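Local coordinates for galactan 1,3-beta-galactosidase (Phanerochaete chrysosporium, PDB 7BYS), which probably removes galactose units from the ends of beta-1,3-galactan chains and carries a calcium-containing carbohydrate-binding module beside its family 43 glycosidase domain, at residues 307-312 and 419-424; 316-321 and 330-335. One frame throughout, in Å; residues are numbered along the deposited sequence. Where two conformers were deposited one is given.

Contact 1: 307-312 and 419-424; sequences YEAENG and ADLDKI. With CA (calcium ion), chain F.
E308 runs alongside K423 from a non-hydrogen-bonded antiparallel pair, and its carboxylate overlaps the start of the lysine chain: OE1 of E308 comes within 3.6 Å of CB of K423. The glutamate chain bends at CG (chi2 -67°), which turns OE1 to a calcium ion, 2.3 Å from the metal. K423 runs out extended beyond its CG, and its ammonium group makes a cation-pi contact with Y358 on the next strand. One residue before the lysine, D422 grips the ion twice, through its backbone O at 2.5 Å and through OD1; with CG anti to the backbone N (chi1 -177°) the carboxylate reaches round so that OD1 joins the backbone O on the ion. The strand has a classic beta bulge at D422 and K423, opposite Y358. From the 3-10 turn after E308, E310 swings back through a bent chain and chelates the calcium with OE1 and OE2. The backbone oxygens of S327 and K330 complete the site.

The strand pairing leads into this cluster. Y307 and I424 exchange two nearly straight backbone bonds, and CB of Y307 rests 3.9 Å from CG1 of I424, on the face away from E308. The hydroxyl of Y307 is hydrogen-bonded to the backbone N of Q347. A309 N then donates to D422 O at 3.1 Å from above the carbonyl plane, while its methyl packs on L421. D422 O thus serves the metal and an N-H at once. Three carboxylates crowd one ion; their mutual repulsion is presumably offset by the calcium, which would favour their ionised forms and pin the start of this carbohydrate-binding module to its last strand.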
loop_
_atom_site.group_PDB
_atom_site.type_symbol
_atom_site.label_atom_id
_atom_site.label_comp_id
_atom_site.label_asym_id
_atom_site.label_seq_id
_atom_site.Cartn_x
_atom_site.Cartn_y
_atom_site.Cartn_z
ATOM N N TYR A 307 -11.876 12.668 -19.297
ATOM C CA TYR A 307 -13.138 12.572 -20.027
ATOM C C TYR A 307 -14.229 12.227 -19.026
ATOM O O TYR A 307 -14.144 11.193 -18.355
ATOM C CB TYR A 307 -13.073 11.472 -21.090
ATOM C CG TYR A 307 -11.989 11.667 -22.129
ATOM C CD1 TYR A 307 -10.688 11.240 -21.894
ATOM C CD2 TYR A 307 -12.269 12.271 -23.356
ATOM C CE1 TYR A 307 -9.693 11.412 -22.845
ATOM C CE2 TYR A 307 -11.279 12.444 -24.310
ATOM C CZ TYR A 307 -9.995 12.018 -24.046
ATOM O OH TYR A 307 -9.004 12.193 -24.996
ATOM N N GLU A 308 -15.264 13.057 -18.949
ATOM C CA GLU A 308 -16.372 12.795 -18.038
ATOM C C GLU A 308 -17.280 11.717 -18.609
ATOM O O GLU A 308 -17.642 11.763 -19.788
ATOM C CB GLU A 308 -17.182 14.070 -17.811
ATOM C CG GLU A 308 -16.407 15.200 -17.140
ATOM C CD GLU A 308 -16.004 14.905 -15.707
ATOM O OE1 GLU A 308 -16.632 14.052 -15.046
ATOM O OE2 GLU A 308 -15.043 15.536 -15.235
ATOM N N ALA A 309 -17.654 10.746 -17.772
ATOM C CA ALA A 309 -18.544 9.686 -18.232
ATOM C C ALA A 309 -19.877 10.248 -18.713
ATOM O O ALA A 309 -20.452 9.753 -19.693
ATOM C CB ALA A 309 -18.766 8.672 -17.113
ATOM N N GLU A 310 -20.372 11.296 -18.051
ATOM C CA GLU A 310 -21.678 11.847 -18.381
ATOM C C GLU A 310 -21.688 12.553 -19.728
ATOM O O GLU A 310 -22.770 12.818 -20.258
ATOM C CB GLU A 310 -22.171 12.764 -17.252
ATOM C CG GLU A 310 -21.280 13.965 -16.966
ATOM C CD GLU A 310 -20.200 13.687 -15.929
ATOM O OE1 GLU A 310 -19.824 12.505 -15.727
ATOM O OE2 GLU A 310 -19.756 14.668 -15.298
ATOM N N ASN A 311 -20.521 12.855 -20.292
ATOM C CA ASN A 311 -20.434 13.392 -21.641
ATOM C C ASN A 311 -20.330 12.300 -22.693
ATOM O O ASN A 311 -20.303 12.608 -23.890
ATOM C CB ASN A 311 -19.250 14.361 -21.754
ATOM C CG ASN A 311 -19.456 15.619 -20.948
ATOM O OD1 ASN A 311 -20.592 16.023 -20.693
ATOM N ND2 ASN A 311 -18.360 16.246 -20.535
ATOM N N GLY A 312 -20.286 11.038 -22.279
ATOM C CA GLY A 312 -20.256 9.933 -23.206
ATOM C C GLY A 312 -21.636 9.599 -23.726
ATOM O O GLY A 312 -22.644 10.197 -23.349
ATOM N N ALA A 419 -19.921 -0.455 -11.051
ATOM C CA ALA A 419 -19.984 0.740 -10.227
ATOM C C ALA A 419 -20.355 1.955 -11.074
ATOM O O ALA A 419 -20.289 1.934 -12.305
ATOM C CB ALA A 419 -18.647 0.991 -9.515
ATOM N N ASP A 420 -20.773 3.019 -10.400
ATOM C CA ASP A 420 -21.089 4.266 -11.086
ATOM C C ASP A 420 -19.811 4.936 -11.577
ATOM O O ASP A 420 -18.870 5.141 -10.803
ATOM C CB ASP A 420 -21.849 5.207 -10.150
ATOM C CG ASP A 420 -23.194 4.649 -9.726
ATOM O OD1 ASP A 420 -23.727 3.774 -10.432
ATOM O OD2 ASP A 420 -23.721 5.100 -8.681
ATOM N N LEU A 421 -19.777 5.306 -12.856
ATOM C CA LEU A 421 -18.562 5.829 -13.477
ATOM C C LEU A 421 -18.611 7.351 -13.530
ATOM O O LEU A 421 -19.522 7.930 -14.128
ATOM C CB LEU A 421 -18.388 5.246 -14.879
ATOM C CG LEU A 421 -17.030 5.519 -15.540
ATOM C CD1 LEU A 421 -15.877 4.800 -14.820
ATOM C CD2 LEU A 421 -17.068 5.110 -17.011
ATOM N N ASP A 422 -17.621 7.994 -12.905
ATOM C CA ASP A 422 -17.532 9.445 -12.815
ATOM C C ASP A 422 -16.806 10.033 -14.018
ATOM O O ASP A 422 -17.329 10.936 -14.679
ATOM C CB ASP A 422 -16.784 9.813 -11.522
ATOM C CG ASP A 422 -16.691 11.299 -11.290
ATOM O OD1 ASP A 422 -17.285 12.084 -12.046
ATOM O OD2 ASP A 422 -16.006 11.693 -10.320
ATOM N N LYS A 423 -15.601 9.547 -14.290
ATOM C CA LYS A 423 -14.776 10.029 -15.389
ATOM C C LYS A 423 -13.648 9.029 -15.578
ATOM O O LYS A 423 -13.469 8.105 -14.776
ATOM C CB LYS A 423 -14.194 11.425 -15.104
ATOM C CG LYS A 423 -13.282 11.505 -13.876
ATOM C CD LYS A 423 -12.546 12.838 -13.847
ATOM C CE LYS A 423 -11.477 12.852 -12.775
ATOM N NZ LYS A 423 -10.575 14.029 -12.967
ATOM N N ILE A 424 -12.888 9.220 -16.655
ATOM C CA ILE A 424 -11.649 8.491 -16.887
ATOM C C ILE A 424 -10.549 9.509 -17.147
ATOM O O ILE A 424 -10.809 10.626 -17.600
ATOM C CB ILE A 424 -11.740 7.449 -18.035
ATOM C CG1 ILE A 424 -11.834 8.127 -19.416
ATOM C CG2 ILE A 424 -12.913 6.497 -17.812
ATOM C CD1 ILE A 424 -11.787 7.148 -20.583
HETATM CA CA CA F . -18.350 13.109 -13.830
#

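Contact 2: 316-321 and 330-335; sequences GSSTIL and KAVGYL. With CA (calcium ion), chain F.
K330 opens the return strand of a beta hairpin by giving its backbone O to the calcium ion at 2.4 Å, while its side chain leaves the other way and crosses I320 obliquely, CD of K330 lying 3.9 Å from CG2 of I320. A331 is next, in a hydrogen-bonded pair with L321: A331 O takes the N-H of L321 from above the carbonyl plane, and A331 N returns a bond to L321 O. V332 faces I320 across a non-hydrogen-bonded pair. Its CG2 meets CD1 of I320 at 3.9 Å, and CG1, anti to the backbone N (chi1 174°), turns to CB of S318; V341 and A309 pack against the valine from beyond the hairpin. G333 pairs with T319 through two more backbone bonds, and CD1 of L321 lies over its CA at 3.8 Å, in the place a side chain would occupy. At Y334 the backbone turns into left-handed helical angles (phi 53°, psi 40°). Its ring crosses T319 obliquely, with CD1 of Y334 only 3.2 Å from OG1 of T319, while CD2 of L321 sits near the plane of the ring at its edge, 4.4 Å from CE1 of Y334. A water bridges Y334 O and S317 OG. L335 ends the run, its CD2 touching CB of S318.

Y334 binds beta-D-galactose in this protein; in this sugar-free site its backbone N is hydrogen-bonded to a citric acid molecule, probably from the crystallisation liquor. The chemistry therefore splits along one strand: a main-chain oxygen for the metal, an aromatic residue for sugar, and four backbone bonds between.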
loop_
_atom_site.group_PDB
_atom_site.type_symbol
_atom_site.label_atom_id
_atom_site.label_comp_id
_atom_site.label_asym_id
_atom_site.label_seq_id
_atom_site.Cartn_x
_atom_site.Cartn_y
_atom_site.Cartn_z
ATOM N N GLY A 316 -28.829 1.730 -23.847
ATOM C CA GLY A 316 -29.666 0.900 -23.003
ATOM C C GLY A 316 -30.132 1.662 -21.774
ATOM O O GLY A 316 -30.540 2.826 -21.857
ATOM N N SER A 317 -30.031 1.022 -20.613
ATOM C CA SER A 317 -30.690 1.502 -19.407
ATOM C C SER A 317 -29.795 2.347 -18.503
ATOM O O SER A 317 -30.182 2.618 -17.360
ATOM C CB SER A 317 -31.256 0.317 -18.624
ATOM O OG SER A 317 -30.401 -0.809 -18.694
ATOM N N SER A 318 -28.633 2.784 -18.975
ATOM C CA SER A 318 -27.787 3.612 -18.120
ATOM C C SER A 318 -28.347 5.032 -18.016
ATOM O O SER A 318 -29.095 5.503 -18.885
ATOM C CB SER A 318 -26.344 3.631 -18.633
ATOM O OG SER A 318 -26.284 4.110 -19.963
ATOM N N THR A 319 -27.992 5.720 -16.922
ATOM C CA THR A 319 -28.584 7.015 -16.591
ATOM C C THR A 319 -27.528 7.940 -15.998
ATOM O O THR A 319 -26.408 7.522 -15.697
ATOM C CB THR A 319 -29.729 6.876 -15.576
ATOM O OG1 THR A 319 -29.207 6.363 -14.349
ATOM C CG2 THR A 319 -30.819 5.933 -16.084
ATOM N N ILE A 320 -27.898 9.215 -15.843
ATOM C CA ILE A 320 -27.028 10.235 -15.256
ATOM C C ILE A 320 -27.423 10.460 -13.800
ATOM O O ILE A 320 -28.577 10.794 -13.503
ATOM C CB ILE A 320 -27.107 11.559 -16.033
ATOM C CG1 ILE A 320 -26.695 11.348 -17.494
ATOM C CG2 ILE A 320 -26.231 12.605 -15.348
ATOM C CD1 ILE A 320 -25.301 10.828 -17.655
ATOM N N LEU A 321 -26.455 10.317 -12.902
ATOM C CA LEU A 321 -26.629 10.549 -11.478
ATOM C C LEU A 321 -25.936 11.841 -11.086
ATOM O O LEU A 321 -24.924 12.223 -11.675
ATOM C CB LEU A 321 -26.004 9.414 -10.668
ATOM C CG LEU A 321 -26.518 8.026 -11.033
ATOM C CD1 LEU A 321 -25.965 6.968 -10.099
ATOM C CD2 LEU A 321 -28.048 8.007 -11.048
ATOM N N LYS A 330 -21.602 14.926 -11.661
ATOM C CA LYS A 330 -22.416 13.916 -12.323
ATOM C C LYS A 330 -21.598 12.659 -12.584
ATOM O O LYS A 330 -20.373 12.708 -12.711
ATOM C CB LYS A 330 -22.974 14.432 -13.658
ATOM C CG LYS A 330 -23.919 15.615 -13.493
ATOM C CD LYS A 330 -24.522 16.060 -14.806
ATOM C CE LYS A 330 -25.418 17.267 -14.573
ATOM N NZ LYS A 330 -26.085 17.214 -13.237
ATOM N N ALA A 331 -22.297 11.529 -12.662
ATOM C CA ALA A 331 -21.697 10.253 -13.016
ATOM C C ALA A 331 -22.719 9.478 -13.833
ATOM O O ALA A 331 -23.877 9.884 -13.955
ATOM C CB ALA A 331 -21.281 9.457 -11.768
ATOM N N VAL A 332 -22.296 8.341 -14.370
ATOM C CA VAL A 332 -23.187 7.442 -15.099
ATOM C C VAL A 332 -23.481 6.246 -14.206
ATOM O O VAL A 332 -22.560 5.544 -13.762
ATOM C CB VAL A 332 -22.592 7.013 -16.447
ATOM C CG1 VAL A 332 -23.488 5.962 -17.107
ATOM C CG2 VAL A 332 -22.443 8.222 -17.353
ATOM N N GLY A 333 -24.764 6.032 -13.921
ATOM C CA GLY A 333 -25.219 4.903 -13.147
ATOM C C GLY A 333 -25.978 3.902 -14.005
ATOM O O GLY A 333 -26.134 4.053 -15.212
ATOM N N TYR A 334 -26.439 2.848 -13.341
ATOM C CA TYR A 334 -27.137 1.757 -14.017
ATOM C C TYR A 334 -26.313 1.212 -15.186
ATOM O O TYR A 334 -26.826 0.918 -16.273
ATOM C CB TYR A 334 -28.580 2.140 -14.382
ATOM C CG TYR A 334 -29.407 2.491 -13.148
ATOM C CD1 TYR A 334 -29.235 3.707 -12.491
ATOM C CD2 TYR A 334 -30.328 1.594 -12.622
ATOM C CE1 TYR A 334 -29.965 4.030 -11.363
ATOM C CE2 TYR A 334 -31.069 1.910 -11.492
ATOM C CZ TYR A 334 -30.878 3.126 -10.866
ATOM O OH TYR A 334 -31.612 3.446 -9.744
ATOM N N LEU A 335 -25.004 1.103 -14.962
ATOM C CA LEU A 335 -24.090 0.496 -15.915
ATOM C C LEU A 335 -24.023 -0.992 -15.658
ATOM O O LEU A 335 -24.083 -1.449 -14.514
ATOM C CB LEU A 335 -22.682 1.071 -15.766
ATOM C CG LEU A 335 -22.488 2.449 -16.379
ATOM C CD1 LEU A 335 -21.092 2.972 -16.002
ATOM C CD2 LEU A 335 -22.693 2.433 -17.897
HETATM CA CA CA F . -18.350 13.109 -13.830
HETATM O O HOH W 1 -28.745 -0.942 -16.585
#

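In the fold
Both contacts belong to the carbohydrate-binding module and share one calcium ion. Contact 1 joins the outermost strand 305-308 to strand 420-426 of a four-stranded sheet, sequence-distant pieces with several buried residues; contact 2 is a local hairpin, nested in the loop that contact 1 closes, with more of its residues at the surface. Contact 1 adds three carboxylate-bearing ligand residues to its backbone bonds; contact 2 gives the ion one main-chain oxygen and otherwise rests on strand pairing and apolar side chains. L421 O and V332 N, 2.8 Å apart, probably form a hydrogen bond that ties the hairpin to the sheet. Each contact supplies a galactose-binding residue, D420 from contact 1 and Y334 from contact 2.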